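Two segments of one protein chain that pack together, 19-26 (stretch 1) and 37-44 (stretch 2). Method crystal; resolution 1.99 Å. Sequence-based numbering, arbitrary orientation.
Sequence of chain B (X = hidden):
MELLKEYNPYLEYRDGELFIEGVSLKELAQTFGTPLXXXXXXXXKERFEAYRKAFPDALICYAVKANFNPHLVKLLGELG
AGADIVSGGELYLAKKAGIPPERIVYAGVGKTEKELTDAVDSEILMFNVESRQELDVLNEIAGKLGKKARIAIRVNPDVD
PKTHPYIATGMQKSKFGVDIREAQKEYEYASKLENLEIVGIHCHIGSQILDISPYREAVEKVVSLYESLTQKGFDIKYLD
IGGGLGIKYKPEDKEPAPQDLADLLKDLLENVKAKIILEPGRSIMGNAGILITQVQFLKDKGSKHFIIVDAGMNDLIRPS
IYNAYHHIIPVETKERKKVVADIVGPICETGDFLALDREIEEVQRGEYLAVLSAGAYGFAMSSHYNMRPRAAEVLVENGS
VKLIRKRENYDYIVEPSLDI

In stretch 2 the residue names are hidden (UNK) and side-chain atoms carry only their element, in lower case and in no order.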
ATOM      1  N   PHE B  19     -29.128  -3.734   1.780  1.00 20.85           N
ATOM      2  CA  PHE B  19     -29.039  -4.967   1.005  1.00 20.90           C
ATOM      3  C   PHE B  19     -28.267  -4.704  -0.302  1.00 20.44           C
ATOM      4  O   PHE B  19     -28.331  -3.605  -0.850  1.00 19.91           O
ATOM      5  CB  PHE B  19     -30.438  -5.498   0.646  1.00 21.38           C
ATOM      6  CG  PHE B  19     -31.142  -6.230   1.773  1.00 20.49           C
ATOM      7  CD1 PHE B  19     -31.217  -7.611   1.777  1.00 21.82           C
ATOM      8  CD2 PHE B  19     -31.747  -5.534   2.810  1.00 21.78           C
ATOM      9  CE1 PHE B  19     -31.873  -8.297   2.816  1.00 22.06           C
ATOM     10  CE2 PHE B  19     -32.403  -6.207   3.865  1.00 21.24           C
ATOM     11  CZ  PHE B  19     -32.463  -7.585   3.862  1.00 21.37           C
ATOM     12  N   ILE B  20     -27.584  -5.732  -0.800  1.00 20.26           N
ATOM     13  CA  ILE B  20     -26.994  -5.715  -2.148  1.00 20.61           C
ATOM     14  C   ILE B  20     -27.378  -7.002  -2.852  1.00 20.44           C
ATOM     15  O   ILE B  20     -27.157  -8.087  -2.321  1.00 21.41           O
ATOM     16  CB  ILE B  20     -25.435  -5.540  -2.109  1.00 20.78           C
ATOM     17  CG1 ILE B  20     -24.870  -5.371  -3.533  1.00 20.79           C
ATOM     18  CG2 ILE B  20     -24.757  -6.693  -1.341  1.00 19.80           C
ATOM     19  CD1 ILE B  20     -23.410  -4.984  -3.572  1.00 21.97           C
ATOM     20  N   GLU B  21     -27.966  -6.883  -4.041  1.00 20.88           N
ATOM     21  CA  GLU B  21     -28.534  -8.035  -4.758  1.00 21.36           C
ATOM     22  C   GLU B  21     -29.370  -8.984  -3.863  1.00 21.14           C
ATOM     23  O   GLU B  21     -29.235 -10.215  -3.932  1.00 21.76           O
ATOM     24  CB  GLU B  21     -27.437  -8.817  -5.513  1.00 21.64           C
ATOM     25  CG  GLU B  21     -26.827  -8.033  -6.670  1.00 22.03           C
ATOM     26  CD  GLU B  21     -26.402  -8.918  -7.811  1.00 21.89           C
ATOM     27  OE1 GLU B  21     -27.171  -9.841  -8.166  1.00 21.81           O
ATOM     28  OE2 GLU B  21     -25.299  -8.689  -8.356  1.00 21.37           O
ATOM     29  N   GLY B  22     -30.216  -8.401  -3.021  1.00 21.09           N
ATOM     30  CA  GLY B  22     -31.100  -9.172  -2.136  1.00 20.74           C
ATOM     31  C   GLY B  22     -30.404  -9.869  -0.976  1.00 21.04           C
ATOM     32  O   GLY B  22     -30.971 -10.781  -0.372  1.00 20.95           O
ATOM     33  N   VAL B  23     -29.155  -9.481  -0.683  1.00 20.53           N
ATOM     34  CA  VAL B  23     -28.430 -10.039   0.457  1.00 19.66           C
ATOM     35  C   VAL B  23     -28.103  -8.929   1.459  1.00 19.37           C
ATOM     36  O   VAL B  23     -27.556  -7.888   1.094  1.00 19.00           O
ATOM     37  CB  VAL B  23     -27.131 -10.800   0.041  1.00 20.30           C
ATOM     38  CG1 VAL B  23     -26.446 -11.416   1.267  1.00 19.39           C
ATOM     39  CG2 VAL B  23     -27.437 -11.885  -0.978  1.00 19.15           C
ATOM     40  N   SER B  24     -28.456  -9.162   2.719  1.00 18.58           N
ATOM     41  CA  SER B  24     -28.273  -8.182   3.787  1.00 18.58           C
ATOM     42  C   SER B  24     -26.774  -8.020   4.055  1.00 17.84           C
ATOM     43  O   SER B  24     -26.077  -9.003   4.256  1.00 16.90           O
ATOM     44  CB  SER B  24     -28.971  -8.691   5.055  1.00 18.19           C
ATOM     45  OG  SER B  24     -28.475  -8.054   6.202  1.00 21.12           O
ATOM     46  N   LEU B  25     -26.294  -6.779   4.062  1.00 18.15           N
ATOM     47  CA  LEU B  25     -24.909  -6.499   4.426  1.00 18.21           C
ATOM     48  C   LEU B  25     -24.614  -6.807   5.881  1.00 18.20           C
ATOM     49  O   LEU B  25     -23.514  -7.225   6.218  1.00 17.64           O
ATOM     50  CB  LEU B  25     -24.530  -5.048   4.077  1.00 17.83           C
ATOM     51  CG  LEU B  25     -24.359  -4.981   2.547  1.00 19.32           C
ATOM     52  CD1 LEU B  25     -24.357  -3.585   2.109  1.00 21.64           C
ATOM     53  CD2 LEU B  25     -23.088  -5.722   2.041  1.00 16.79           C
ATOM     54  N   LYS B  26     -25.599  -6.607   6.754  1.00 19.00           N
ATOM     55  CA  LYS B  26     -25.407  -6.979   8.158  1.00 19.17           C
ATOM     56  C   LYS B  26     -25.195  -8.487   8.335  1.00 18.52           C
ATOM     57  O   LYS B  26     -24.306  -8.907   9.077  1.00 17.34           O
ATOM     58  CB  LYS B  26     -26.548  -6.463   9.042  1.00 20.51           C
ATOM     59  CG  LYS B  26     -26.340  -6.772  10.520  1.00 22.29           C
ATOM     60  CD  LYS B  26     -27.360  -6.032  11.377  1.00 28.74           C
ATOM     61  CE  LYS B  26     -27.068  -6.225  12.849  1.00 32.81           C
ATOM     62  NZ  LYS B  26     -28.222  -5.739  13.690  1.00 35.95           N
ATOM     63  N   UNK B  37     -14.918  -6.976   1.808  1.00 11.95           N
ATOM     64  CA  UNK B  37     -15.221  -6.485   0.465  1.00 11.91           C
ATOM     65  C   UNK B  37     -16.353  -7.302  -0.133  1.00 12.39           C
ATOM     66  O   UNK B  37     -16.272  -8.534  -0.227  1.00 11.87           O
ATOM     67  c   UNK B  37     -13.096  -5.340  -0.383  1.00 12.08           C
ATOM     68  c   UNK B  37     -12.659  -3.033  -1.016  1.00 11.78           C
ATOM     69  c   UNK B  37     -11.464  -3.048  -0.312  1.00 11.97           C
ATOM     70  c   UNK B  37     -13.990  -6.567  -0.437  1.00 12.02           C
ATOM     71  c   UNK B  37     -11.891  -5.342   0.334  1.00 11.76           C
ATOM     72  o   UNK B  37     -10.694  -1.894  -0.323  1.00 13.19           O
ATOM     73  c   UNK B  37     -11.057  -4.189   0.360  1.00 11.48           C
ATOM     74  c   UNK B  37     -13.459  -4.173  -1.055  1.00 12.01           C
ATOM     75  N   UNK B  38     -17.399  -6.608  -0.567  1.00 12.74           N
ATOM     76  CA  UNK B  38     -18.582  -7.265  -1.132  1.00 12.45           C
ATOM     77  C   UNK B  38     -18.791  -6.767  -2.556  1.00 12.58           C
ATOM     78  O   UNK B  38     -18.817  -5.560  -2.774  1.00 12.42           O
ATOM     79  c   UNK B  38     -19.848  -6.966  -0.270  1.00 13.02           C
ATOM     80  c   UNK B  38     -21.087  -7.689  -0.854  1.00 13.55           C
ATOM     81  c   UNK B  38     -19.626  -7.382   1.196  1.00 11.89           C
ATOM     82  N   UNK B  39     -18.927  -7.700  -3.511  1.00 12.06           N
ATOM     83  CA  UNK B  39     -19.093  -7.360  -4.905  1.00 12.03           C
ATOM     84  C   UNK B  39     -20.448  -7.828  -5.453  1.00 13.58           C
ATOM     85  O   UNK B  39     -20.947  -8.897  -5.073  1.00 13.64           O
ATOM     86  c   UNK B  39     -14.546  -7.910  -4.028  1.00 10.34           C
ATOM     87  c   UNK B  39     -15.849  -8.287  -4.400  1.00 10.47           C
ATOM     88  c   UNK B  39     -14.689  -6.015  -5.492  1.00  9.96           C
ATOM     89  c   UNK B  39     -17.968  -7.985  -5.749  1.00 11.67           C
ATOM     90  c   UNK B  39     -13.988  -6.784  -4.562  1.00 10.96           C
ATOM     91  o   UNK B  39     -12.710  -6.453  -4.161  1.00 11.92           O
ATOM     92  c   UNK B  39     -16.573  -7.557  -5.342  1.00 11.37           C
ATOM     93  c   UNK B  39     -15.987  -6.411  -5.877  1.00 11.04           C
ATOM     94  N   UNK B  40     -21.006  -7.033  -6.364  1.00 14.47           N
ATOM     95  CA  UNK B  40     -22.231  -7.384  -7.097  1.00 14.85           C
ATOM     96  C   UNK B  40     -21.875  -8.009  -8.436  1.00 15.22           C
ATOM     97  O   UNK B  40     -21.325  -7.351  -9.324  1.00 14.77           O
ATOM     98  o   UNK B  40     -24.086  -6.356  -8.337  1.00 17.85           O
ATOM     99  c   UNK B  40     -23.115  -6.143  -7.303  1.00 15.62           C
ATOM    100  N   UNK B  41     -22.227  -9.286  -8.590  1.00 15.22           N
ATOM    101  CA  UNK B  41     -21.993 -10.001  -9.828  1.00 16.10           C
ATOM    102  C   UNK B  41     -22.719  -9.343 -11.008  1.00 16.23           C
ATOM    103  O   UNK B  41     -22.119  -9.122 -12.075  1.00 15.91           O
ATOM    104  o   UNK B  41     -22.127 -12.207 -10.831  1.00 16.41           O
ATOM    105  c   UNK B  41     -22.432 -11.465  -9.674  1.00 15.96           C
ATOM    106  N   UNK B  42     -24.001  -9.022 -10.816  1.00 16.65           N
ATOM    107  CA  UNK B  42     -24.802  -8.480 -11.911  1.00 17.26           C
ATOM    108  C   UNK B  42     -24.411  -7.065 -12.292  1.00 16.99           C
ATOM    109  O   UNK B  42     -24.565  -6.681 -13.452  1.00 16.42           O
ATOM    110  n   UNK B  42     -27.301 -10.659 -10.847  1.00 21.78           N
ATOM    111  o   UNK B  42     -26.773 -10.460 -13.035  1.00 21.64           O
ATOM    112  c   UNK B  42     -26.833  -9.978 -11.902  1.00 19.46           C
ATOM    113  c   UNK B  42     -26.307  -8.588 -11.631  1.00 17.97           C
ATOM    114  N   UNK B  43     -23.917  -6.288 -11.326  1.00 16.16           N
ATOM    115  CA  UNK B  43     -23.356  -4.971 -11.661  1.00 15.97           C
ATOM    116  C   UNK B  43     -22.171  -5.092 -12.613  1.00 15.41           C
ATOM    117  O   UNK B  43     -22.110  -4.376 -13.629  1.00 15.41           O
ATOM    118  c   UNK B  43     -22.955  -4.170 -10.413  1.00 15.76           C
ATOM    119  c   UNK B  43     -23.474  -1.711 -10.726  1.00 18.35           C
ATOM    120  c   UNK B  43     -22.533  -2.742 -10.710  1.00 17.67           C
ATOM    121  c   UNK B  43     -21.765  -0.096 -11.259  1.00 17.49           C
ATOM    122  c   UNK B  43     -20.805  -1.111 -11.255  1.00 17.55           C
ATOM    123  c   UNK B  43     -23.095  -0.400 -11.002  1.00 18.99           C
ATOM    124  c   UNK B  43     -21.199  -2.432 -10.995  1.00 18.66           C
ATOM    125  N   UNK B  44     -21.225  -5.972 -12.281  1.00 15.14           N
ATOM    126  CA  UNK B  44     -20.033  -6.192 -13.110  1.00 15.15           C
ATOM    127  C   UNK B  44     -20.431  -6.590 -14.538  1.00 16.17           C
ATOM    128  O   UNK B  44     -19.951  -5.991 -15.516  1.00 15.57           O
ATOM    129  c   UNK B  44     -18.512  -6.756 -11.150  1.00 15.28           C
ATOM    130  c   UNK B  44     -19.085  -7.250 -12.493  1.00 15.14           C
ATOM    131  c   UNK B  44     -17.931  -7.559 -13.440  1.00 14.06           C
ATOM    132  c   UNK B  44     -17.863  -7.850 -10.306  1.00 15.22           C
TER

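Position 37 opens the stretch on a strand. Its side chain is one carbon followed by a six-carbon ring that bears an oxygen at its far end. The group stays out of reach of stretch 1, and the ring with its terminal oxygen makes it Tyr-37, whose hydroxyl is hydrogen-bonded elsewhere in the structure.

Position 38 carries three carbons, the first forking at once into two, and points toward stretch 1. One arm lies 3.8 Å from CG2 of Ile-20 and 4.0 Å from CD2 of Leu-25; the other lies 3.9 Å from CD2 of Leu-25. A short fork of carbon alone is valine, so the residue is Val-38, with CG1 touching both Ile-20 and Leu-25 and CG2 touching Leu-25. The CA-to-CB bond of Leu-25 runs sideways, yet the end of its side chain comes nearer and completes this small apolar cluster.

At position 39 a carbon again leads to a six-carbon ring bearing one oxygen. Strand alternation turns this side chain away from stretch 1, and the ring and oxygen identify Tyr-39.

Position 40 returns toward stretch 1 with just one carbon and one oxygen. The carbon, CB, lies 3.9 Å from CD1 of Ile-20, while the oxygen is 2.6 Å from OE2 of Glu-21. One carbon and a hydroxyl oxygen give Ser-40. Its OG donates to Glu-21 OE2 and accepts from the backbone N of position 43, 3.0 Å away, so the residue caps the helix that follows.

Position 41, the first in that helix, also has one carbon and one oxygen, but its CA-to-CB bond is sideways; CB is 4.2 Å from Glu-21 OE2. This is Ser-41, and its hydroxyl is satisfied elsewhere in the structure. Its backbone N lies 3.1 Å from Glu-21 OE2, but the angle is too poor for a hydrogen bond.

Position 42 has two carbons, the second carrying an oxygen and a nitrogen. The nitrogen is 2.8 Å from Glu-21 OE1, and the planar amide identifies Asn-42. Its ND2 donates to Glu-21 OE1 at an N-H...acceptor angle of 165°.

Position 43 shows one carbon and a plain six-carbon ring with no oxygen. Its end leads away from stretch 1, and it is Phe-43.

Position 44 has four carbons, forked at the first, with one arm two carbons long. That pattern is Ile-44, out of reach of stretch 1; its backbone N bonds to Ser-40 O at 3.3 Å within the new helix.

The contact centres on Glu-21, which sits in the type I' turn from Ile-20 to Val-23 and directs its carboxylate at the start of the helix. Glu-21 OE2 accepts from Ser-40 OG and, at 2.8 Å, from the backbone N of Asn-42, while OE1 takes the Asn-42 amide. The carboxylate thus meets donors from both the cap residue and the first helical turn. Beside this polar site, Ile-20 and Leu-25 pack on Val-38, joining the turn and the helix start that follows it to the strand through apolar contact.

Stretch 2 37-44: YVYSSNFI
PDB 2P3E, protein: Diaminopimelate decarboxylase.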